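Local coordinates for protein putative aminooxidase (Propionibacterium acnes, PDB 2BA9) that isomerises polyunsaturated fatty acids, yielding conjugated linoleic acid, probably using its bound FAD, in a fold of the flavin-containing amine oxidoreductase family, at residues T123-Y128 with A150-E155; L143-F148 with A179-Y184; N163-T166 with H172-N175. One frame throughout, in Å; residues are numbered along the deposited sequence.

Contact 1. Residues T123-Y128 with A150-E155; sequences TKYQGY and ALNGCE
The N152 side-chain amide meets the ends of K124 and Y125, which approach it from the opposite direction. Its OD1 accepts a hydrogen bond from K124 NZ at 2.8 Å; the ammonium lies in the carbonyl plane, on a lone pair, with a C=O...N angle of 143°. Its ND2 donates to Y125 OH over 2.9 Å, again close to the amide plane and fairly straight at 161°. A third bond, from K124 NZ to Y125 OH at 3.1 Å, closes a small polar triangle. With bonds on both OD1 and ND2, the amide's rotation is fixed; ND2 also donates to F148 O in the preceding helical turn. The amide plane stands nearly perpendicular to the Y125 ring, ND2 coming to the ring's edge. K124 reaches this point with an extended chain (chi1 -178°), and its CG sits over the centre of one Y125 face, 4.0 Å above the plane. Y125 OH is also hydrogen-bonded to D140, whose carboxylate forms a long, weak ion pair with K124. The helix 145-151 ends in a Schellman motif with G153 at C-prime, N152 standing just before it. The contact thus links the turns that follow helix 106-122 to the C-terminal end of helix 145-151, while N152 O takes a hydrogen bond from K116 of helix 106-122.

Contact 2. Residues L143-F148 with A179-Y184; sequences LPFDEF and AYVLKY. With NA (sodium ion), chain B.
V181 lays its CG1 methyl over one face of the F145 ring; with the L182 branches set against the F145 and F148 rings, this forms the tightly packed part of the helix-to-helix contact. CG1 sits 3.8 Å from the ring centroid and 13° off the normal, a CH-pi contact over the middle of the ring. CG1 is anti to the backbone N (chi1 177°), and the second methyl, CG2, falls alongside the root of the F145 side chain, 3.9 Å from F145 CB. L182 follows at the next position: its CG meets F145 CE1 at 3.8 Å, and its CD1 lies at the edge of that ring, in plane. The same CD1 reaches F148 CE2 at 3.6 Å, wedging L182 between the two phenylalanines, which stand one helical turn apart. W161 of helix 158-161 also packs on V181 and L182, and all four touching residues are buried.

On the side of helix 178-184 turned away from the rings lies a hydrated sodium ion. K183 O binds it at 2.5 Å, and three waters join the metal shell; one of them donates to Y184 O at 2.8 Å. E410 OE2 completes the ligands. K183 NZ points elsewhere, hydrogen-bonded to A130 O. One helix therefore offers aliphatic branches to the start of helix 145-151, the carbonyl oxygen of K183 to the metal, and that of Y184 to one of its waters. Across the contact the side chains meet by apolar packing alone, backbone bonds such as L143 with A178 also tying the two regions together, while the hydrated cation lies apart from the rings.

Contact 3. Residues N163-T166 with H172-N175; sequences NPFT and HFDN
Chi1 of -167° in F165 and -69° in F173 swings the two rings toward each other, F165 CG lying anti to its own backbone N and F173 CG anti to its carbonyl carbon. The closest atoms are F165 CD2 and F173 CE2, 3.3 Å apart, a close approach for two ring carbons. The centroids are 5.2 Å apart and the rings meet at a slant, their planes 33° from each other. F173 CZ also lies 3.9 Å from F165 CB, so the end of one side chain packs against the root of the other. V181 of helix 178-184 touches both phenylalanines, and F173 further meets F145.

Beside this pair, T166 comes in square to H172. Its CG2 methyl rests over one face of the imidazole, 3.8 Å from the centroid in a CH-pi contact, displaced toward NE2, which it approaches to 3.6 Å. The hydroxyl of T166 is engaged separately: OG1 is hydrogen-bonded to G171 O and accepts a hydrogen bond from a water at 3.0 Å. That water in turn accepts from F173 N at 2.8 Å, bridging the two segments where their side chains meet only through carbon and a ring face. H333 packs edge-to-face with the imidazole of H172. Ring, methyl and water contacts together draw in the two ends of the short helix 166-170, and the F165 side chain is about 10 Å from the bound FAD. The chemistry implies a mainly apolar closure, with one water linking T166 OG1 to F173 N.

In the fold
From the N terminus, the chain leaves helix 106-122 into the turns of 123-128, runs through a loop into helix 145-151, and contact 1 closes at the end of that helix. Contact 2 opens at 143-148, before contact 1 has closed, so the two cross and share helix 145-151; it closes on helix 178-184. Contact 3 is nested inside the loop of contact 2, spanning helix 166-170. Probable hydrogen bonds join neighbours: Y128 O to K183 NZ between contacts 1 and 2, Y184 OH to P164 O and D146 N to F173 O between contacts 2 and 3. Contacts 1 and 3, centres about 17 Å apart, do not touch; helices 145-151 and 178-184 lie between.

Contact 1. Residues T123-Y128 with A150-E155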
loop_
_atom_site.group_PDB
_atom_site.type_symbol
_atom_site.label_atom_id
_atom_site.label_comp_id
_atom_site.label_asym_id
_atom_site.label_seq_id
_atom_site.Cartn_x
_atom_site.Cartn_y
_atom_site.Cartn_z
ATOM N N THR A 123 -16.435 -14.180 14.632
ATOM C CA THR A 123 -16.790 -15.573 14.824
ATOM C C THR A 123 -16.559 -16.441 13.565
ATOM O O THR A 123 -15.534 -17.120 13.442
ATOM C CB THR A 123 -18.254 -15.651 15.268
ATOM O OG1 THR A 123 -19.069 -14.908 14.346
ATOM C CG2 THR A 123 -18.405 -15.062 16.676
ATOM N N LYS A 124 -17.519 -16.404 12.640
ATOM C CA LYS A 124 -17.494 -17.211 11.418
ATOM C C LYS A 124 -16.170 -17.114 10.649
ATOM O O LYS A 124 -15.714 -18.111 10.095
ATOM C CB LYS A 124 -18.656 -16.796 10.513
ATOM C CG LYS A 124 -18.790 -17.594 9.226
ATOM C CD LYS A 124 -20.013 -17.137 8.438
ATOM C CE LYS A 124 -20.081 -17.750 7.042
ATOM N NZ LYS A 124 -21.116 -17.057 6.171
ATOM N N TYR A 125 -15.567 -15.920 10.627
ATOM C CA TYR A 125 -14.324 -15.659 9.879
ATOM C C TYR A 125 -13.129 -15.312 10.755
ATOM O O TYR A 125 -12.196 -14.650 10.296
ATOM C CB TYR A 125 -14.534 -14.509 8.879
ATOM C CG TYR A 125 -15.627 -14.790 7.880
ATOM C CD1 TYR A 125 -15.511 -15.843 6.985
ATOM C CD2 TYR A 125 -16.768 -13.998 7.825
ATOM C CE1 TYR A 125 -16.508 -16.116 6.064
ATOM C CE2 TYR A 125 -17.781 -14.259 6.914
ATOM C CZ TYR A 125 -17.649 -15.322 6.036
ATOM O OH TYR A 125 -18.640 -15.579 5.115
ATOM N N GLN A 126 -13.141 -15.750 12.006
ATOM C CA GLN A 126 -12.002 -15.510 12.899
ATOM C C GLN A 126 -10.690 -15.910 12.224
ATOM O O GLN A 126 -10.594 -16.995 11.658
ATOM C CB GLN A 126 -12.172 -16.269 14.210
ATOM C CG GLN A 126 -10.970 -16.127 15.124
ATOM C CD GLN A 126 -11.283 -16.238 16.611
ATOM O OE1 GLN A 126 -10.352 -16.330 17.429
ATOM N NE2 GLN A 126 -12.569 -16.208 16.979
ATOM N N GLY A 127 -9.695 -15.023 12.270
ATOM C CA GLY A 127 -8.396 -15.279 11.647
ATOM C C GLY A 127 -8.163 -14.512 10.361
ATOM O O GLY A 127 -7.022 -14.307 9.952
ATOM N N TYR A 128 -9.248 -14.097 9.719
ATOM C CA TYR A 128 -9.204 -13.228 8.532
ATOM C C TYR A 128 -8.167 -12.089 8.606
ATOM O O TYR A 128 -7.593 -11.688 7.575
ATOM C CB TYR A 128 -10.602 -12.617 8.283
ATOM C CG TYR A 128 -10.915 -11.413 9.166
ATOM C CD1 TYR A 128 -10.703 -10.130 8.702
ATOM C CD2 TYR A 128 -11.409 -11.562 10.463
ATOM C CE1 TYR A 128 -10.981 -9.027 9.484
ATOM C CE2 TYR A 128 -11.687 -10.447 11.267
ATOM C CZ TYR A 128 -11.469 -9.185 10.760
ATOM O OH TYR A 128 -11.725 -8.055 11.522
ATOM N N ALA A 150 -22.372 -9.975 -0.311
ATOM C CA ALA A 150 -23.635 -10.517 -0.808
ATOM C C ALA A 150 -23.989 -11.865 -0.187
ATOM O O ALA A 150 -25.127 -12.116 0.178
ATOM C CB ALA A 150 -23.607 -10.630 -2.339
ATOM N N LEU A 151 -23.000 -12.726 -0.049
ATOM C CA LEU A 151 -23.207 -14.045 0.536
ATOM C C LEU A 151 -23.713 -13.948 1.980
ATOM O O LEU A 151 -24.429 -14.830 2.462
ATOM C CB LEU A 151 -21.884 -14.808 0.504
ATOM C CG LEU A 151 -21.895 -16.295 0.787
ATOM C CD1 LEU A 151 -22.667 -17.051 -0.282
ATOM C CD2 LEU A 151 -20.462 -16.765 0.866
ATOM N N ASN A 152 -23.340 -12.863 2.658
ATOM C CA ASN A 152 -23.697 -12.659 4.057
ATOM C C ASN A 152 -24.806 -11.622 4.249
ATOM O O ASN A 152 -25.052 -11.186 5.361
ATOM C CB ASN A 152 -22.434 -12.261 4.831
ATOM C CG ASN A 152 -21.466 -13.423 4.989
ATOM O OD1 ASN A 152 -21.765 -14.401 5.683
ATOM N ND2 ASN A 152 -20.296 -13.323 4.349
ATOM N N GLY A 153 -25.486 -11.241 3.173
ATOM C CA GLY A 153 -26.487 -10.167 3.226
ATOM C C GLY A 153 -25.996 -8.823 3.777
ATOM O O GLY A 153 -26.748 -8.126 4.442
ATOM N N CYS A 154 -24.739 -8.466 3.521
ATOM C CA CYS A 154 -24.124 -7.283 4.117
ATOM C C CYS A 154 -23.667 -6.259 3.070
ATOM O O CYS A 154 -22.768 -5.470 3.340
ATOM C CB CYS A 154 -22.906 -7.689 4.969
ATOM S SG CYS A 154 -23.286 -8.479 6.515
ATOM N N GLU A 155 -24.289 -6.279 1.893
ATOM C CA GLU A 155 -23.904 -5.414 0.771
ATOM C C GLU A 155 -23.730 -3.933 1.147
ATOM O O GLU A 155 -22.794 -3.277 0.689
ATOM C CB GLU A 155 -24.942 -5.514 -0.363
ATOM C CG GLU A 155 -24.927 -6.834 -1.127
ATOM C CD GLU A 155 -25.937 -7.861 -0.591
ATOM O OE1 GLU A 155 -26.212 -7.879 0.645
ATOM O OE2 GLU A 155 -26.450 -8.641 -1.423
#

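Contact 2. Residues L143-F148 with A179-Y184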
loop_
_atom_site.group_PDB
_atom_site.type_symbol
_atom_site.label_atom_id
_atom_site.label_comp_id
_atom_site.label_asym_id
_atom_site.label_seq_id
_atom_site.Cartn_x
_atom_site.Cartn_y
_atom_site.Cartn_z
ATOM N N LEU A 143 -13.330 -14.615 -2.427
ATOM C CA LEU A 143 -14.240 -13.993 -3.379
ATOM C C LEU A 143 -14.023 -12.478 -3.443
ATOM O O LEU A 143 -13.551 -11.887 -2.479
ATOM C CB LEU A 143 -15.688 -14.246 -2.953
ATOM C CG LEU A 143 -16.214 -15.665 -3.083
ATOM C CD1 LEU A 143 -17.597 -15.840 -2.394
ATOM C CD2 LEU A 143 -16.264 -16.024 -4.584
ATOM N N PRO A 144 -14.400 -11.837 -4.580
ATOM C CA PRO A 144 -14.387 -10.373 -4.586
ATOM C C PRO A 144 -15.236 -9.827 -3.427
ATOM O O PRO A 144 -16.238 -10.457 -3.032
ATOM C CB PRO A 144 -14.970 -10.010 -5.953
ATOM C CG PRO A 144 -14.777 -11.225 -6.804
ATOM C CD PRO A 144 -14.850 -12.391 -5.872
ATOM N N PHE A 145 -14.817 -8.686 -2.874
ATOM C CA PHE A 145 -15.428 -8.149 -1.650
ATOM C C PHE A 145 -16.946 -8.036 -1.699
ATOM O O PHE A 145 -17.601 -8.383 -0.720
ATOM C CB PHE A 145 -14.813 -6.801 -1.273
ATOM C CG PHE A 145 -15.128 -6.348 0.148
ATOM C CD1 PHE A 145 -14.734 -7.100 1.236
ATOM C CD2 PHE A 145 -15.760 -5.128 0.382
ATOM C CE1 PHE A 145 -15.015 -6.685 2.539
ATOM C CE2 PHE A 145 -16.032 -4.697 1.681
ATOM C CZ PHE A 145 -15.655 -5.479 2.756
ATOM N N ASP A 146 -17.502 -7.569 -2.820
ATOM C CA ASP A 146 -18.962 -7.428 -2.935
ATOM C C ASP A 146 -19.656 -8.774 -2.900
ATOM O O ASP A 146 -20.751 -8.887 -2.337
ATOM C CB ASP A 146 -19.379 -6.707 -4.226
ATOM C CG ASP A 146 -19.207 -5.202 -4.153
ATOM O OD1 ASP A 146 -19.358 -4.609 -3.052
ATOM O OD2 ASP A 146 -18.927 -4.611 -5.220
ATOM N N GLU A 147 -19.049 -9.772 -3.543
ATOM C CA GLU A 147 -19.588 -11.135 -3.536
ATOM C C GLU A 147 -19.558 -11.707 -2.115
ATOM O O GLU A 147 -20.528 -12.280 -1.638
ATOM C CB GLU A 147 -18.806 -12.033 -4.500
ATOM C CG GLU A 147 -19.144 -11.769 -5.958
ATOM C CD GLU A 147 -18.405 -12.692 -6.911
ATOM O OE1 GLU A 147 -18.290 -13.908 -6.592
ATOM O OE2 GLU A 147 -17.945 -12.191 -7.970
ATOM N N PHE A 148 -18.428 -11.530 -1.441
ATOM C CA PHE A 148 -18.307 -11.871 -0.021
ATOM C C PHE A 148 -19.445 -11.254 0.808
ATOM O O PHE A 148 -20.112 -11.951 1.575
ATOM C CB PHE A 148 -16.929 -11.425 0.501
ATOM C CG PHE A 148 -16.817 -11.400 2.005
ATOM C CD1 PHE A 148 -16.533 -12.554 2.714
ATOM C CD2 PHE A 148 -17.010 -10.216 2.707
ATOM C CE1 PHE A 148 -16.433 -12.538 4.114
ATOM C CE2 PHE A 148 -16.905 -10.184 4.102
ATOM C CZ PHE A 148 -16.613 -11.353 4.805
ATOM N N ALA A 179 -10.058 -10.974 1.147
ATOM C CA ALA A 179 -8.869 -11.162 2.009
ATOM C C ALA A 179 -7.944 -9.940 2.076
ATOM O O ALA A 179 -7.349 -9.646 3.115
ATOM C CB ALA A 179 -8.077 -12.347 1.532
ATOM N N TYR A 180 -7.786 -9.252 0.960
ATOM C CA TYR A 180 -6.992 -8.031 0.956
ATOM C C TYR A 180 -7.707 -6.946 1.756
ATOM O O TYR A 180 -7.103 -6.305 2.613
ATOM C CB TYR A 180 -6.719 -7.564 -0.478
ATOM C CG TYR A 180 -5.893 -8.538 -1.277
ATOM C CD1 TYR A 180 -4.560 -8.787 -0.948
ATOM C CD2 TYR A 180 -6.439 -9.210 -2.363
ATOM C CE1 TYR A 180 -3.793 -9.683 -1.676
ATOM C CE2 TYR A 180 -5.678 -10.105 -3.111
ATOM C CZ TYR A 180 -4.355 -10.348 -2.762
ATOM O OH TYR A 180 -3.602 -11.247 -3.515
ATOM N N VAL A 181 -9.001 -6.776 1.504
ATOM C CA VAL A 181 -9.757 -5.659 2.085
ATOM C C VAL A 181 -9.714 -5.739 3.603
ATOM O O VAL A 181 -9.397 -4.747 4.270
ATOM C CB VAL A 181 -11.241 -5.647 1.623
ATOM C CG1 VAL A 181 -12.030 -4.482 2.313
ATOM C CG2 VAL A 181 -11.331 -5.587 0.063
ATOM N N LEU A 182 -10.008 -6.938 4.115
ATOM C CA LEU A 182 -10.234 -7.161 5.535
ATOM C C LEU A 182 -8.944 -7.346 6.363
ATOM O O LEU A 182 -8.978 -7.245 7.597
ATOM C CB LEU A 182 -11.222 -8.317 5.720
ATOM C CG LEU A 182 -12.641 -7.953 5.235
ATOM C CD1 LEU A 182 -13.530 -9.177 5.045
ATOM C CD2 LEU A 182 -13.287 -6.956 6.213
ATOM N N LYS A 183 -7.821 -7.583 5.685
ATOM C CA LYS A 183 -6.493 -7.559 6.316
ATOM C C LYS A 183 -5.996 -6.126 6.536
ATOM O O LYS A 183 -5.301 -5.860 7.516
ATOM C CB LYS A 183 -5.469 -8.384 5.510
ATOM C CG LYS A 183 -5.670 -9.890 5.685
ATOM C CD LYS A 183 -4.668 -10.746 4.915
ATOM C CE LYS A 183 -5.066 -12.208 4.971
ATOM N NZ LYS A 183 -5.178 -12.748 6.376
ATOM N N TYR A 184 -6.348 -5.217 5.630
ATOM C CA TYR A 184 -6.153 -3.774 5.821
ATOM C C TYR A 184 -7.270 -3.193 6.686
ATOM O O TYR A 184 -7.053 -2.829 7.859
ATOM C CB TYR A 184 -6.069 -3.081 4.448
ATOM C CG TYR A 184 -6.345 -1.587 4.400
ATOM C CD1 TYR A 184 -6.011 -0.746 5.462
ATOM C CD2 TYR A 184 -6.916 -1.012 3.266
ATOM C CE1 TYR A 184 -6.277 0.594 5.411
ATOM C CE2 TYR A 184 -7.167 0.340 3.196
ATOM C CZ TYR A 184 -6.842 1.145 4.268
ATOM O OH TYR A 184 -7.086 2.498 4.229
HETATM NA NA NA B . -3.950 -5.924 9.628
HETATM O O HOH W 1 -5.085 -3.877 9.618
HETATM O O HOH W 2 -3.099 -8.034 8.832
HETATM O O HOH W 3 -5.705 -6.802 10.441
#

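Contact 3. Residues N163-T166 with H172-N175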
loop_
_atom_site.group_PDB
_atom_site.type_symbol
_atom_site.label_atom_id
_atom_site.label_comp_id
_atom_site.label_asym_id
_atom_site.label_seq_id
_atom_site.Cartn_x
_atom_site.Cartn_y
_atom_site.Cartn_z
ATOM N N ASN A 163 -14.539 4.028 1.058
ATOM C CA ASN A 163 -13.878 5.329 1.054
ATOM C C ASN A 163 -12.373 5.269 1.397
ATOM O O ASN A 163 -11.559 5.887 0.711
ATOM C CB ASN A 163 -14.641 6.291 1.967
ATOM C CG ASN A 163 -16.089 6.454 1.555
ATOM O OD1 ASN A 163 -16.379 6.720 0.387
ATOM N ND2 ASN A 163 -17.014 6.294 2.507
ATOM N N PRO A 164 -11.984 4.511 2.445
ATOM C CA PRO A 164 -10.554 4.275 2.677
ATOM C C PRO A 164 -9.949 3.151 1.840
ATOM O O PRO A 164 -8.803 2.755 2.084
ATOM C CB PRO A 164 -10.506 3.873 4.155
ATOM C CG PRO A 164 -11.873 3.950 4.666
ATOM C CD PRO A 164 -12.779 3.873 3.494
ATOM N N PHE A 165 -10.706 2.612 0.884
ATOM C CA PHE A 165 -10.184 1.521 0.080
ATOM C C PHE A 165 -9.987 1.910 -1.375
ATOM O O PHE A 165 -8.845 2.081 -1.814
ATOM C CB PHE A 165 -11.033 0.252 0.204
ATOM C CG PHE A 165 -10.345 -0.961 -0.349
ATOM C CD1 PHE A 165 -9.412 -1.651 0.425
ATOM C CD2 PHE A 165 -10.568 -1.369 -1.664
ATOM C CE1 PHE A 165 -8.738 -2.752 -0.086
ATOM C CE2 PHE A 165 -9.907 -2.477 -2.177
ATOM C CZ PHE A 165 -8.998 -3.179 -1.387
ATOM N N THR A 166 -11.091 2.069 -2.103
ATOM C CA THR A 166 -11.043 2.373 -3.528
ATOM C C THR A 166 -10.411 3.745 -3.811
ATOM O O THR A 166 -9.566 3.873 -4.696
ATOM C CB THR A 166 -12.444 2.282 -4.155
ATOM O OG1 THR A 166 -12.944 0.945 -3.992
ATOM C CG2 THR A 166 -12.416 2.638 -5.639
ATOM N N HIS A 172 -11.390 -1.950 -6.866
ATOM C CA HIS A 172 -12.835 -1.990 -6.784
ATOM C C HIS A 172 -13.359 -3.322 -6.250
ATOM O O HIS A 172 -12.849 -4.378 -6.590
ATOM C CB HIS A 172 -13.439 -1.638 -8.149
ATOM C CG HIS A 172 -13.132 -0.238 -8.584
ATOM N ND1 HIS A 172 -11.890 0.146 -9.033
ATOM C CD2 HIS A 172 -13.900 0.875 -8.609
ATOM C CE1 HIS A 172 -11.910 1.433 -9.333
ATOM N NE2 HIS A 172 -13.120 1.901 -9.084
ATOM N N PHE A 173 -14.391 -3.228 -5.412
ATOM C CA PHE A 173 -14.965 -4.370 -4.704
ATOM C C PHE A 173 -15.648 -5.405 -5.610
ATOM O O PHE A 173 -15.887 -6.545 -5.188
ATOM C CB PHE A 173 -15.977 -3.880 -3.658
ATOM C CG PHE A 173 -15.369 -3.138 -2.480
ATOM C CD1 PHE A 173 -16.167 -2.285 -1.718
ATOM C CD2 PHE A 173 -14.025 -3.295 -2.104
ATOM C CE1 PHE A 173 -15.644 -1.592 -0.621
ATOM C CE2 PHE A 173 -13.504 -2.603 -0.995
ATOM C CZ PHE A 173 -14.307 -1.755 -0.262
ATOM N N ASP A 174 -15.974 -5.015 -6.838
ATOM C CA ASP A 174 -16.527 -5.956 -7.813
ATOM C C ASP A 174 -15.523 -7.071 -8.204
ATOM O O ASP A 174 -15.926 -8.116 -8.708
ATOM C CB ASP A 174 -17.017 -5.210 -9.064
ATOM C CG ASP A 174 -15.877 -4.529 -9.829
ATOM O OD1 ASP A 174 -15.626 -3.332 -9.564
ATOM O OD2 ASP A 174 -15.240 -5.188 -10.687
ATOM N N ASN A 175 -14.227 -6.835 -7.973
ATOM C CA ASN A 175 -13.191 -7.799 -8.325
ATOM C C ASN A 175 -12.093 -8.064 -7.272
ATOM O O ASN A 175 -11.597 -9.174 -7.188
ATOM C CB ASN A 175 -12.552 -7.390 -9.650
ATOM C CG ASN A 175 -11.832 -6.069 -9.565
ATOM O OD1 ASN A 175 -10.640 -6.037 -9.323
ATOM N ND2 ASN A 175 -12.549 -4.975 -9.757
HETATM O O HOH W 4 -15.340 -0.738 -4.559
#